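Local coordinates for type VI immunity protein Atu4351 (PDB 6ITW) that probably protects its own cell as the immunity partner of a toxic type VI secretion effector, most likely by binding and neutralising that toxin, at residues Asn156-Asn161 / Leu183-Met188; Gly163-Gln166 / Ile170-Pro173. All blocks are in the same frame, centred on the assembly; numbering follows the deposited sequence.

Interaction 1 of 2, residues Asn156-Asn161 / Leu183-Met188; sequences NRLLKN and LTVENM
V185 meets helix 155-162 through two side chains of consecutive residues, R157 and L158, which grip it from different directions. R157 crosses the valine at about a right angle and lays a face of its guanidinium over one methyl: V185 CG1 is 3.3 Å from R157 NH1 and sits above the plane, offset toward the rim of the group. The contact is thus methyl against a flat cationic face, and the N-H bonds, which lie in that plane, remain available for polar partners. One of them reaches a water that accepts from R157 NH1 at 3.3 Å and from V185 N at 2.9 Å, so the water links the guanidinium to the valine's backbone N. At the other terminal nitrogen, NH2 binds the L153 carbonyl and makes a salt bridge to D148, which should hold the group's rotation. A bend at chi3 (-80°) turns the otherwise extended arginine chain across V185.

L158 works on the apolar side. Its CG stands anti to the carbonyl carbon (chi1 -68°), and CD2 enters between two residues of the partner segment, lying 3.7 Å from V185 CB and equally 3.7 Å from M188 CB. CD1 also meets M188, at 4.0 Å from its CB. M188, a selenomethionine, presents CB and CG to the leucine, while its bent chain carries SE onward. V185 and M188 both point toward the helix, across the short 3-10 turn 185-187 that is closed by M188 N bonded to V185 O. F92 and Y171 also touch L158, which is buried. This is partly buried helix-to-turn packing in the C-terminal Tdi1 family region, aliphatic at L158 and flanked by the R157 guanidinium, placed where the chain enters the second strand of a two-stranded antiparallel sheet.

Interaction 2 of 2, residues Gly163-Gln166 / Ile170-Pro173; sequences GKLQ and IYSP
G163 leaves helix 155-162 with positive phi (87°), at which a CB would jam against the preceding carbonyl O; 163-166 continues in an extended but irregular course before the chain turns into strand 169-173, and the nearest CA atoms across the two segments are those of L165 and I170, 6.5 Å apart. The motif is a short helix-loop-strand connection, in which the strand pairs antiparallel with 188-192 and its tyrosine folds back onto the loop.

L165 is the apolar half of the contact. Its side chain crosses that of Y171 obliquely and sets a methyl over one ring face: CD2 lies 3.8 Å from the ring centroid, 24° off the normal, a CH-pi contact displaced toward the rim, where CE1 is 3.5 Å from L165 CD2. Both methyls touch ring and strand backbone alike. CD2 also lies against I170 C at 3.5 Å, while L165 CD1 is 3.8 Å from I170 CA and 3.9 Å from Y171 CE2. On the tyrosine, CG is anti to the carbonyl carbon, directing the ring toward the loop; F155, L158 and L162 of the preceding helix also touch it, and Y171 is buried.

The phenol end makes the polar half. Y171 OH accepts a hydrogen bond from a water 2.8 Å away, and the same water accepts from L165 N, tying the loop backbone to the ring. The hydroxyl in turn donates to the G163 carbonyl lying at the ring edge: Y171 OH to G163 O is 2.8 Å, with a C=O...donor angle of 151°.

Interactions 1 and 2 are nested: the loop closed by 156-161 with 183-188 contains both 163-166 and 170-173, and the two contact centres are about 9 Å apart. Y171 of interaction 2 packs on the helix that supplies one side of interaction 1. Direct packing joins them: L159 CA lies 3.6 Å from Y171 OH, L159 CD1 is 3.7 Å from K164 CA, and M188 SE comes within 3.7 Å of P173 N. The last pair bridges neighbouring strands of the small sheet. Interaction 2 thus packs the helix exit on one strand, and interaction 1 joins the helix to the entry of the other. Both belong to the C-terminal Tdi1 region.

Interaction 1 of 2, residues Asn156-Asn161 / Leu183-Met188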
loop_
_atom_site.group_PDB
_atom_site.type_symbol
_atom_site.label_atom_id
_atom_site.label_comp_id
_atom_site.label_asym_id
_atom_site.label_seq_id
_atom_site.Cartn_x
_atom_site.Cartn_y
_atom_site.Cartn_z
ATOM N N ASN A 156 -1.251 -13.931 -11.149
ATOM C CA ASN A 156 -1.969 -15.186 -11.407
ATOM C C ASN A 156 -1.044 -16.395 -11.347
ATOM O O ASN A 156 -1.367 -17.404 -10.707
ATOM C CB ASN A 156 -2.674 -15.122 -12.755
ATOM C CG ASN A 156 -3.855 -14.179 -12.732
ATOM O OD1 ASN A 156 -4.331 -13.792 -11.665
ATOM N ND2 ASN A 156 -4.320 -13.786 -13.905
ATOM N N ARG A 157 0.126 -16.306 -11.982
ATOM C CA ARG A 157 1.067 -17.419 -11.901
ATOM C C ARG A 157 1.539 -17.642 -10.469
ATOM O O ARG A 157 1.719 -18.789 -10.038
ATOM C CB ARG A 157 2.252 -17.177 -12.836
ATOM C CG ARG A 157 1.895 -17.225 -14.324
ATOM C CD ARG A 157 3.119 -16.916 -15.195
ATOM N NE ARG A 157 3.358 -15.480 -15.263
ATOM C CZ ARG A 157 4.549 -14.919 -15.456
ATOM N NH1 ARG A 157 5.635 -15.670 -15.591
ATOM N NH2 ARG A 157 4.657 -13.599 -15.491
ATOM N N LEU A 158 1.738 -16.562 -9.702
ATOM C CA LEU A 158 2.206 -16.747 -8.333
ATOM C C LEU A 158 1.112 -17.351 -7.455
ATOM O O LEU A 158 1.387 -18.227 -6.627
ATOM C CB LEU A 158 2.708 -15.424 -7.762
ATOM C CG LEU A 158 3.993 -14.864 -8.382
ATOM C CD1 LEU A 158 4.339 -13.582 -7.664
ATOM C CD2 LEU A 158 5.189 -15.872 -8.347
ATOM N N LEU A 159 -0.133 -16.907 -7.631
ATOM C CA LEU A 159 -1.256 -17.546 -6.950
ATOM C C LEU A 159 -1.253 -19.054 -7.187
ATOM O O LEU A 159 -1.184 -19.845 -6.237
ATOM C CB LEU A 159 -2.569 -16.924 -7.423
ATOM C CG LEU A 159 -3.831 -17.531 -6.799
ATOM C CD1 LEU A 159 -3.780 -17.500 -5.266
ATOM C CD2 LEU A 159 -5.059 -16.806 -7.327
ATOM N N LYS A 160 -1.248 -19.466 -8.461
ATOM C CA LYS A 160 -1.257 -20.890 -8.802
ATOM C C LYS A 160 -0.033 -21.627 -8.262
ATOM O O LYS A 160 -0.167 -22.681 -7.633
ATOM C CB LYS A 160 -1.357 -21.067 -10.313
ATOM C CG LYS A 160 -1.016 -22.483 -10.773
ATOM C CD LYS A 160 -1.219 -22.645 -12.261
ATOM C CE LYS A 160 -0.590 -23.933 -12.770
ATOM N NZ LYS A 160 -0.683 -23.991 -14.262
ATOM N N ASN A 161 1.173 -21.113 -8.502
ATOM C CA ASN A 161 2.360 -21.904 -8.160
ATOM C C ASN A 161 2.816 -21.772 -6.711
ATOM O O ASN A 161 3.507 -22.674 -6.215
ATOM C CB ASN A 161 3.529 -21.544 -9.083
ATOM C CG ASN A 161 3.201 -21.771 -10.556
ATOM O OD1 ASN A 161 3.297 -20.851 -11.369
ATOM N ND2 ASN A 161 2.797 -22.996 -10.901
ATOM N N LEU A 183 13.625 -10.303 -11.534
ATOM C CA LEU A 183 12.200 -10.039 -11.389
ATOM C C LEU A 183 11.463 -11.028 -12.295
ATOM O O LEU A 183 11.047 -10.712 -13.411
ATOM C CB LEU A 183 11.903 -8.596 -11.748
ATOM C CG LEU A 183 10.798 -7.867 -11.001
ATOM C CD1 LEU A 183 11.185 -7.736 -9.539
ATOM C CD2 LEU A 183 10.564 -6.508 -11.655
ATOM N N THR A 184 11.364 -12.272 -11.821
ATOM C CA THR A 184 10.620 -13.340 -12.480
ATOM C C THR A 184 9.907 -14.168 -11.414
ATOM O O THR A 184 10.305 -14.183 -10.245
ATOM C CB THR A 184 11.523 -14.268 -13.327
ATOM O OG1 THR A 184 12.547 -14.829 -12.498
ATOM C CG2 THR A 184 12.168 -13.514 -14.475
ATOM N N VAL A 185 8.854 -14.877 -11.839
ATOM C CA VAL A 185 8.057 -15.687 -10.912
ATOM C C VAL A 185 8.920 -16.710 -10.193
ATOM O O VAL A 185 8.690 -17.002 -9.016
ATOM C CB VAL A 185 6.873 -16.367 -11.640
ATOM C CG1 VAL A 185 5.997 -15.328 -12.319
ATOM C CG2 VAL A 185 7.357 -17.398 -12.638
ATOM N N GLU A 186 9.951 -17.236 -10.861
ATOM C CA GLU A 186 10.787 -18.259 -10.237
ATOM C C GLU A 186 11.522 -17.725 -9.015
ATOM O O GLU A 186 11.826 -18.495 -8.099
ATOM C CB GLU A 186 11.797 -18.810 -11.251
ATOM C CG GLU A 186 11.198 -19.602 -12.421
ATOM C CD GLU A 186 10.581 -18.715 -13.520
ATOM O OE1 GLU A 186 10.746 -17.467 -13.478
ATOM O OE2 GLU A 186 9.918 -19.281 -14.426
ATOM N N ASN A 187 11.825 -16.423 -8.980
ATOM C CA ASN A 187 12.571 -15.832 -7.871
ATOM C C ASN A 187 11.653 -15.274 -6.777
ATOM O O ASN A 187 12.143 -14.701 -5.797
ATOM C CB ASN A 187 13.504 -14.739 -8.422
ATOM C CG ASN A 187 14.452 -14.162 -7.372
ATOM O OD1 ASN A 187 14.996 -14.882 -6.526
ATOM N ND2 ASN A 187 14.645 -12.839 -7.423
HETATM N N MSE A 188 10.341 -15.424 -6.918
HETATM C CA MSE A 188 9.399 -14.917 -5.925
HETATM C C MSE A 188 9.018 -15.994 -4.875
HETATM O O MSE A 188 8.889 -17.178 -5.205
HETATM C CB MSE A 188 8.148 -14.407 -6.635
HETATM C CG MSE A 188 8.415 -13.385 -7.750
HETATM SE SE MSE A 188 9.277 -11.742 -7.115
HETATM C CE MSE A 188 7.731 -10.846 -6.312
HETATM O O HOH W 1 8.514 -14.326 -14.710
#

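Interaction 2 of 2, residues Gly163-Gln166 / Ile170-Pro173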
loop_
_atom_site.group_PDB
_atom_site.type_symbol
_atom_site.label_atom_id
_atom_site.label_comp_id
_atom_site.label_asym_id
_atom_site.label_seq_id
_atom_site.Cartn_x
_atom_site.Cartn_y
_atom_site.Cartn_z
ATOM N N GLY A 163 0.482 -20.680 -4.135
ATOM C CA GLY A 163 -0.680 -20.717 -3.277
ATOM C C GLY A 163 -1.083 -19.333 -2.805
ATOM O O GLY A 163 -0.393 -18.335 -3.015
ATOM N N LYS A 164 -2.232 -19.284 -2.138
ATOM C CA LYS A 164 -2.802 -18.020 -1.690
ATOM C C LYS A 164 -1.999 -17.437 -0.531
ATOM O O LYS A 164 -1.531 -18.163 0.353
ATOM C CB LYS A 164 -4.252 -18.235 -1.268
ATOM C CG LYS A 164 -5.010 -16.975 -0.929
ATOM C CD LYS A 164 -6.507 -17.206 -1.016
ATOM C CE LYS A 164 -7.008 -18.155 0.056
ATOM N NZ LYS A 164 -8.452 -18.437 -0.198
ATOM N N LEU A 165 -1.846 -16.116 -0.525
ATOM C CA LEU A 165 -1.198 -15.480 0.616
ATOM C C LEU A 165 -2.087 -15.582 1.856
ATOM O O LEU A 165 -3.311 -15.408 1.783
ATOM C CB LEU A 165 -0.879 -14.009 0.316
ATOM C CG LEU A 165 0.207 -13.692 -0.718
ATOM C CD1 LEU A 165 0.125 -12.226 -1.106
ATOM C CD2 LEU A 165 1.612 -14.062 -0.211
ATOM N N GLN A 166 -1.463 -15.875 2.991
ATOM C CA GLN A 166 -2.090 -15.702 4.294
ATOM C C GLN A 166 -2.011 -14.241 4.736
ATOM O O GLN A 166 -1.077 -13.511 4.372
ATOM C CB GLN A 166 -1.400 -16.605 5.329
ATOM C CG GLN A 166 -1.706 -18.095 5.116
ATOM C CD GLN A 166 -0.561 -19.014 5.530
ATOM O OE1 GLN A 166 0.072 -18.810 6.574
ATOM N NE2 GLN A 166 -0.290 -20.038 4.707
ATOM N N ILE A 170 3.276 -11.383 1.851
ATOM C CA ILE A 170 3.336 -10.865 0.483
ATOM C C ILE A 170 4.240 -11.783 -0.337
ATOM O O ILE A 170 4.993 -12.591 0.205
ATOM C CB ILE A 170 3.872 -9.411 0.405
ATOM C CG1 ILE A 170 5.262 -9.319 1.038
ATOM C CG2 ILE A 170 2.928 -8.418 1.080
ATOM C CD1 ILE A 170 5.966 -7.945 0.828
ATOM N N TYR A 171 4.166 -11.646 -1.664
ATOM C CA TYR A 171 5.160 -12.240 -2.559
ATOM C C TYR A 171 6.346 -11.290 -2.673
ATOM O O TYR A 171 6.171 -10.098 -2.941
ATOM C CB TYR A 171 4.592 -12.509 -3.952
ATOM C CG TYR A 171 3.350 -13.377 -3.963
ATOM C CD1 TYR A 171 3.356 -14.643 -3.381
ATOM C CD2 TYR A 171 2.172 -12.933 -4.568
ATOM C CE1 TYR A 171 2.220 -15.445 -3.401
ATOM C CE2 TYR A 171 1.020 -13.736 -4.600
ATOM C CZ TYR A 171 1.060 -14.990 -4.014
ATOM O OH TYR A 171 -0.065 -15.780 -4.032
ATOM N N SER A 172 7.543 -11.824 -2.479
ATOM C CA SER A 172 8.761 -11.048 -2.394
ATOM C C SER A 172 9.875 -11.787 -3.124
ATOM O O SER A 172 9.928 -13.024 -3.094
ATOM C CB SER A 172 9.155 -10.834 -0.922
ATOM O OG SER A 172 10.304 -10.000 -0.785
ATOM N N PRO A 173 10.788 -11.066 -3.767
ATOM C CA PRO A 173 11.892 -11.757 -4.440
ATOM C C PRO A 173 12.847 -12.349 -3.416
ATOM O O PRO A 173 13.166 -11.733 -2.396
ATOM C CB PRO A 173 12.554 -10.658 -5.289
ATOM C CG PRO A 173 12.178 -9.372 -4.623
ATOM C CD PRO A 173 10.883 -9.598 -3.874
HETATM O O HOH W 2 -2.284 -14.392 -2.953
#